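Local structure of hypothetical protein (Geobacillus stearothermophilus, 1SFS) at residues 52-63 and 81-91. The protein is of unknown function but has a glycoside hydrolase-like domain and may be a bacterial lysozyme. Residues are numbered along the deposited sequence; the frame is centred on the assembly and turned at random. Where two conformers were deposited one is given.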
loop_
_atom_site.group_PDB
_atom_site.type_symbol
_atom_site.label_atom_id
_atom_site.label_comp_id
_atom_site.label_asym_id
_atom_site.label_seq_id
_atom_site.Cartn_x
_atom_site.Cartn_y
_atom_site.Cartn_z
ATOM N N TYR A 52 -9.508 -3.782 -16.185
ATOM C CA TYR A 52 -8.190 -4.381 -16.265
ATOM C C TYR A 52 -7.267 -3.693 -15.259
ATOM O O TYR A 52 -6.911 -2.539 -15.455
ATOM C CB TYR A 52 -7.604 -4.245 -17.708
ATOM C CG TYR A 52 -6.623 -5.342 -17.899
ATOM C CD1 TYR A 52 -6.939 -6.444 -18.707
ATOM C CD2 TYR A 52 -5.393 -5.353 -17.287
ATOM C CE1 TYR A 52 -6.026 -7.474 -18.878
ATOM C CE2 TYR A 52 -4.481 -6.409 -17.411
ATOM C CZ TYR A 52 -4.807 -7.455 -18.202
ATOM O OH TYR A 52 -3.955 -8.518 -18.367
ATOM N N PRO A 53 -6.890 -4.355 -14.168
ATOM C CA PRO A 53 -6.093 -3.643 -13.160
ATOM C C PRO A 53 -4.683 -3.465 -13.651
ATOM O O PRO A 53 -4.080 -4.411 -14.183
ATOM C CB PRO A 53 -6.211 -4.559 -11.962
ATOM C CG PRO A 53 -6.279 -5.937 -12.586
ATOM C CD PRO A 53 -7.113 -5.760 -13.829
ATOM N N LYS A 54 -4.083 -2.307 -13.415
ATOM C CA LYS A 54 -2.688 -2.087 -13.750
ATOM C C LYS A 54 -1.772 -2.467 -12.585
ATOM O O LYS A 54 -0.565 -2.690 -12.793
ATOM C CB LYS A 54 -2.435 -0.666 -14.212
ATOM C CG LYS A 54 -3.310 -0.231 -15.348
ATOM C CD LYS A 54 -3.633 -1.225 -16.447
ATOM C CE LYS A 54 -4.604 -0.760 -17.542
ATOM N NZ LYS A 54 -6.032 -0.431 -17.037
ATOM N N PHE A 55 -2.331 -2.566 -11.397
ATOM C CA PHE A 55 -1.617 -2.931 -10.202
ATOM C C PHE A 55 -2.586 -3.642 -9.279
ATOM O O PHE A 55 -3.805 -3.457 -9.396
ATOM C CB PHE A 55 -0.930 -1.743 -9.521
ATOM C CG PHE A 55 -1.901 -0.646 -9.088
ATOM C CD1 PHE A 55 -2.429 -0.661 -7.805
ATOM C CD2 PHE A 55 -2.293 0.339 -9.960
ATOM C CE1 PHE A 55 -3.329 0.327 -7.427
ATOM C CE2 PHE A 55 -3.201 1.343 -9.564
ATOM C CZ PHE A 55 -3.700 1.335 -8.295
ATOM N N TRP A 56 -2.017 -4.440 -8.379
ATOM C CA TRP A 56 -2.831 -5.268 -7.479
ATOM C C TRP A 56 -2.155 -5.272 -6.126
ATOM O O TRP A 56 -1.045 -5.814 -5.976
ATOM C CB TRP A 56 -3.012 -6.657 -8.063
ATOM C CG TRP A 56 -4.178 -7.428 -7.473
ATOM C CD1 TRP A 56 -4.462 -7.645 -6.161
ATOM C CD2 TRP A 56 -5.216 -8.086 -8.216
ATOM N NE1 TRP A 56 -5.619 -8.364 -6.042
ATOM C CE2 TRP A 56 -6.086 -8.654 -7.272
ATOM C CE3 TRP A 56 -5.501 -8.216 -9.568
ATOM C CZ2 TRP A 56 -7.218 -9.373 -7.673
ATOM C CZ3 TRP A 56 -6.619 -8.930 -9.956
ATOM C CH2 TRP A 56 -7.457 -9.497 -9.006
ATOM N N GLY A 57 -2.776 -4.676 -5.123
ATOM C CA GLY A 57 -2.264 -4.653 -3.766
ATOM C C GLY A 57 -2.429 -6.028 -3.107
ATOM O O GLY A 57 -3.508 -6.599 -3.127
ATOM N N ARG A 58 -1.341 -6.508 -2.547
ATOM C CA ARG A 58 -1.283 -7.816 -1.930
ATOM C C ARG A 58 -0.363 -7.784 -0.735
ATOM O O ARG A 58 0.535 -6.953 -0.622
ATOM C CB ARG A 58 -0.767 -8.854 -2.935
ATOM C CG ARG A 58 -1.765 -9.192 -4.030
ATOM C CD ARG A 58 -2.999 -9.962 -3.497
ATOM N NE ARG A 58 -2.547 -11.255 -2.998
ATOM C CZ ARG A 58 -2.477 -11.642 -1.750
ATOM N NH1 ARG A 58 -3.006 -10.908 -0.750
ATOM N NH2 ARG A 58 -1.885 -12.786 -1.479
ATOM N N TYR A 59 -0.573 -8.730 0.176
ATOM C CA TYR A 59 0.096 -8.737 1.479
ATOM C C TYR A 59 1.337 -9.576 1.476
ATOM O O TYR A 59 1.393 -10.699 0.966
ATOM C CB TYR A 59 -0.919 -9.196 2.568
ATOM C CG TYR A 59 -2.009 -8.202 2.664
ATOM C CD1 TYR A 59 -3.128 -8.252 1.836
ATOM C CD2 TYR A 59 -1.907 -7.089 3.499
ATOM C CE1 TYR A 59 -4.113 -7.290 1.890
ATOM C CE2 TYR A 59 -2.875 -6.134 3.581
ATOM C CZ TYR A 59 -3.991 -6.216 2.784
ATOM O OH TYR A 59 -4.972 -5.267 2.795
ATOM N N LEU A 60 2.388 -9.073 2.128
ATOM C CA LEU A 60 3.681 -9.727 2.230
ATOM C C LEU A 60 3.664 -10.974 3.106
ATOM O O LEU A 60 4.551 -11.830 2.913
ATOM C CB LEU A 60 4.721 -8.757 2.745
ATOM C CG LEU A 60 5.165 -7.688 1.743
ATOM C CD1 LEU A 60 5.944 -6.592 2.445
ATOM C CD2 LEU A 60 6.024 -8.255 0.628
ATOM N N SER A 61 2.757 -11.040 4.053
ATOM C CA SER A 61 2.727 -12.184 4.980
ATOM C C SER A 61 1.285 -12.477 5.368
ATOM O O SER A 61 0.325 -11.706 5.148
ATOM C CB SER A 61 3.647 -11.924 6.149
ATOM O OG SER A 61 3.170 -10.858 6.932
ATOM N N GLU A 62 1.128 -13.678 5.896
ATOM C CA GLU A 62 -0.136 -14.259 6.328
ATOM C C GLU A 62 -0.530 -13.688 7.674
ATOM O O GLU A 62 0.252 -13.783 8.628
ATOM C CB GLU A 62 0.034 -15.774 6.394
ATOM C CG GLU A 62 -1.243 -16.538 6.673
ATOM C CD GLU A 62 -2.016 -16.784 5.407
ATOM O OE1 GLU A 62 -3.205 -17.245 5.538
ATOM O OE2 GLU A 62 -1.439 -16.587 4.274
ATOM N N VAL A 63 -1.739 -13.173 7.823
ATOM C CA VAL A 63 -2.284 -12.768 9.101
ATOM C C VAL A 63 -3.588 -13.512 9.253
ATOM O O VAL A 63 -4.525 -13.284 8.461
ATOM C CB VAL A 63 -2.458 -11.254 9.174
ATOM C CG1 VAL A 63 -3.148 -10.914 10.513
ATOM C CG2 VAL A 63 -1.128 -10.520 9.031
ATOM N N TYR A 81 0.015 -11.352 -16.278
ATOM C CA TYR A 81 -1.067 -10.528 -16.791
ATOM C C TYR A 81 -0.663 -9.099 -17.109
ATOM O O TYR A 81 -1.492 -8.279 -17.485
ATOM C CB TYR A 81 -2.221 -10.544 -15.801
ATOM C CG TYR A 81 -2.777 -11.876 -15.470
ATOM C CD1 TYR A 81 -3.204 -12.756 -16.407
ATOM C CD2 TYR A 81 -2.870 -12.223 -14.117
ATOM C CE1 TYR A 81 -3.733 -13.999 -16.002
ATOM C CE2 TYR A 81 -3.360 -13.386 -13.675
ATOM C CZ TYR A 81 -3.780 -14.271 -14.653
ATOM O OH TYR A 81 -4.287 -15.473 -14.174
ATOM N N GLY A 82 0.630 -8.779 -16.919
ATOM C CA GLY A 82 1.034 -7.387 -17.128
ATOM C C GLY A 82 0.597 -6.457 -16.002
ATOM O O GLY A 82 0.455 -5.227 -16.229
ATOM N N VAL A 83 0.347 -7.037 -14.823
ATOM C CA VAL A 83 -0.097 -6.304 -13.644
ATOM C C VAL A 83 1.084 -6.175 -12.687
ATOM O O VAL A 83 1.865 -7.115 -12.513
ATOM C CB VAL A 83 -1.265 -7.095 -13.019
ATOM C CG1 VAL A 83 -1.749 -6.411 -11.712
ATOM C CG2 VAL A 83 -2.422 -7.211 -13.965
ATOM N N LYS A 84 1.209 -5.007 -12.063
ATOM C CA LYS A 84 2.223 -4.740 -11.060
ATOM C C LYS A 84 1.756 -5.172 -9.667
ATOM O O LYS A 84 0.603 -4.903 -9.312
ATOM C CB LYS A 84 2.523 -3.247 -11.035
ATOM C CG LYS A 84 3.150 -2.665 -12.255
ATOM C CD LYS A 84 4.620 -3.000 -12.345
ATOM C CE LYS A 84 5.308 -2.523 -13.605
ATOM N NZ LYS A 84 6.776 -2.438 -13.325
ATOM N N VAL A 85 2.630 -5.790 -8.890
ATOM C CA VAL A 85 2.331 -6.108 -7.508
ATOM C C VAL A 85 2.574 -4.875 -6.633
ATOM O O VAL A 85 3.641 -4.260 -6.747
ATOM C CB VAL A 85 3.221 -7.269 -7.026
ATOM C CG1 VAL A 85 2.892 -7.591 -5.576
ATOM C CG2 VAL A 85 3.111 -8.471 -7.930
ATOM N N LEU A 86 1.639 -4.525 -5.769
ATOM C CA LEU A 86 1.707 -3.399 -4.826
ATOM C C LEU A 86 1.808 -4.002 -3.413
ATOM O O LEU A 86 0.776 -4.389 -2.840
ATOM C CB LEU A 86 0.471 -2.532 -5.116
ATOM C CG LEU A 86 0.055 -1.491 -4.084
ATOM C CD1 LEU A 86 1.252 -0.583 -3.866
ATOM C CD2 LEU A 86 -1.168 -0.678 -4.462
ATOM N N PRO A 87 3.030 -4.200 -2.866
ATOM C CA PRO A 87 3.175 -4.985 -1.646
ATOM C C PRO A 87 2.850 -4.258 -0.382
ATOM O O PRO A 87 3.245 -3.093 -0.231
ATOM C CB PRO A 87 4.683 -5.388 -1.662
ATOM C CG PRO A 87 5.233 -4.846 -2.919
ATOM C CD PRO A 87 4.323 -3.780 -3.385
ATOM N N ILE A 88 2.164 -4.915 0.538
ATOM C CA ILE A 88 1.685 -4.352 1.774
ATOM C C ILE A 88 2.152 -5.192 2.942
ATOM O O ILE A 88 1.999 -6.410 2.927
ATOM C CB ILE A 88 0.140 -4.337 1.802
ATOM C CG1 ILE A 88 -0.462 -3.722 0.569
ATOM C CG2 ILE A 88 -0.354 -3.656 3.068
ATOM C CD1 ILE A 88 -1.919 -4.075 0.354
ATOM N N TYR A 89 2.725 -4.570 3.957
ATOM C CA TYR A 89 3.097 -5.217 5.213
ATOM C C TYR A 89 2.062 -4.890 6.283
ATOM O O TYR A 89 1.930 -3.696 6.575
ATOM C CB TYR A 89 4.512 -4.779 5.617
ATOM C CG TYR A 89 4.921 -5.437 6.925
ATOM C CD1 TYR A 89 5.253 -6.790 6.932
ATOM C CD2 TYR A 89 4.943 -4.722 8.118
ATOM C CE1 TYR A 89 5.615 -7.405 8.115
ATOM C CE2 TYR A 89 5.311 -5.381 9.286
ATOM C CZ TYR A 89 5.638 -6.698 9.285
ATOM O OH TYR A 89 6.010 -7.310 10.464
ATOM N N ASN A 90 1.380 -5.889 6.855
ATOM C CA ASN A 90 0.279 -5.668 7.783
ATOM C C ASN A 90 0.356 -6.520 9.031
ATOM O O ASN A 90 -0.659 -6.678 9.709
ATOM C CB ASN A 90 -1.072 -5.883 7.122
ATOM C CG ASN A 90 -1.395 -7.321 6.841
ATOM O OD1 ASN A 90 -0.499 -8.103 6.614
ATOM N ND2 ASN A 90 -2.645 -7.663 6.854
ATOM N N ALA A 91 1.555 -7.007 9.336
ATOM C CA ALA A 91 1.693 -7.906 10.509
ATOM C C ALA A 91 2.091 -7.120 11.746
ATOM O O ALA A 91 3.015 -7.385 12.495
ATOM C CB ALA A 91 2.692 -8.998 10.231
HETATM O O HOH W 1 0.857 -2.652 -15.148
HETATM O O HOH W 2 1.995 -8.626 5.748
#
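Tyr59 lies across Ile88, whose CD1 sits over one face of the phenol ring, 4.1 Å from its centroid and 20° off the normal, a CH-pi contact. With CG1 beside the backbone N (chi1 -51°), the isoleucine carries CD1 to that face, while its other branch, CG2, meets Tyr59 CE2 at 3.6 Å. Farther along, beyond the strand end, the Asn90 amide crosses the same ring, the two planes 40° apart; its CG is 3.4 Å from Tyr59 CD2, and its ND2 is held by Ser67. In one of its two conformers, Leu86 lies side by side with Phe55, pointing the same way, with Leu86 CD2 3.6 Å from Phe55 CD1. Phe55, Tyr59, Leu86 and Ile88 line one face of two parallel strands, joined through helix 72-80 as a beta-alpha-beta unit; Trp56, Val85, Arg58 and Pro87 occupy the other face. Backbone bonds alternate from Lys84 N to Lys54 O through to Leu60 N to Ile88 O. Where helix 72-80 ends in a Schellman motif at Gly82, Tyr52 OH donates in the carbonyl plane to a lone pair of Tyr81 O, 2.6 Å away. A phenylalanine in place of Tyr52 would probably leave that carbonyl without its phenolic donor. Beside this bond, Val83 CG2 packs 4.1 Å from Tyr52 CE2.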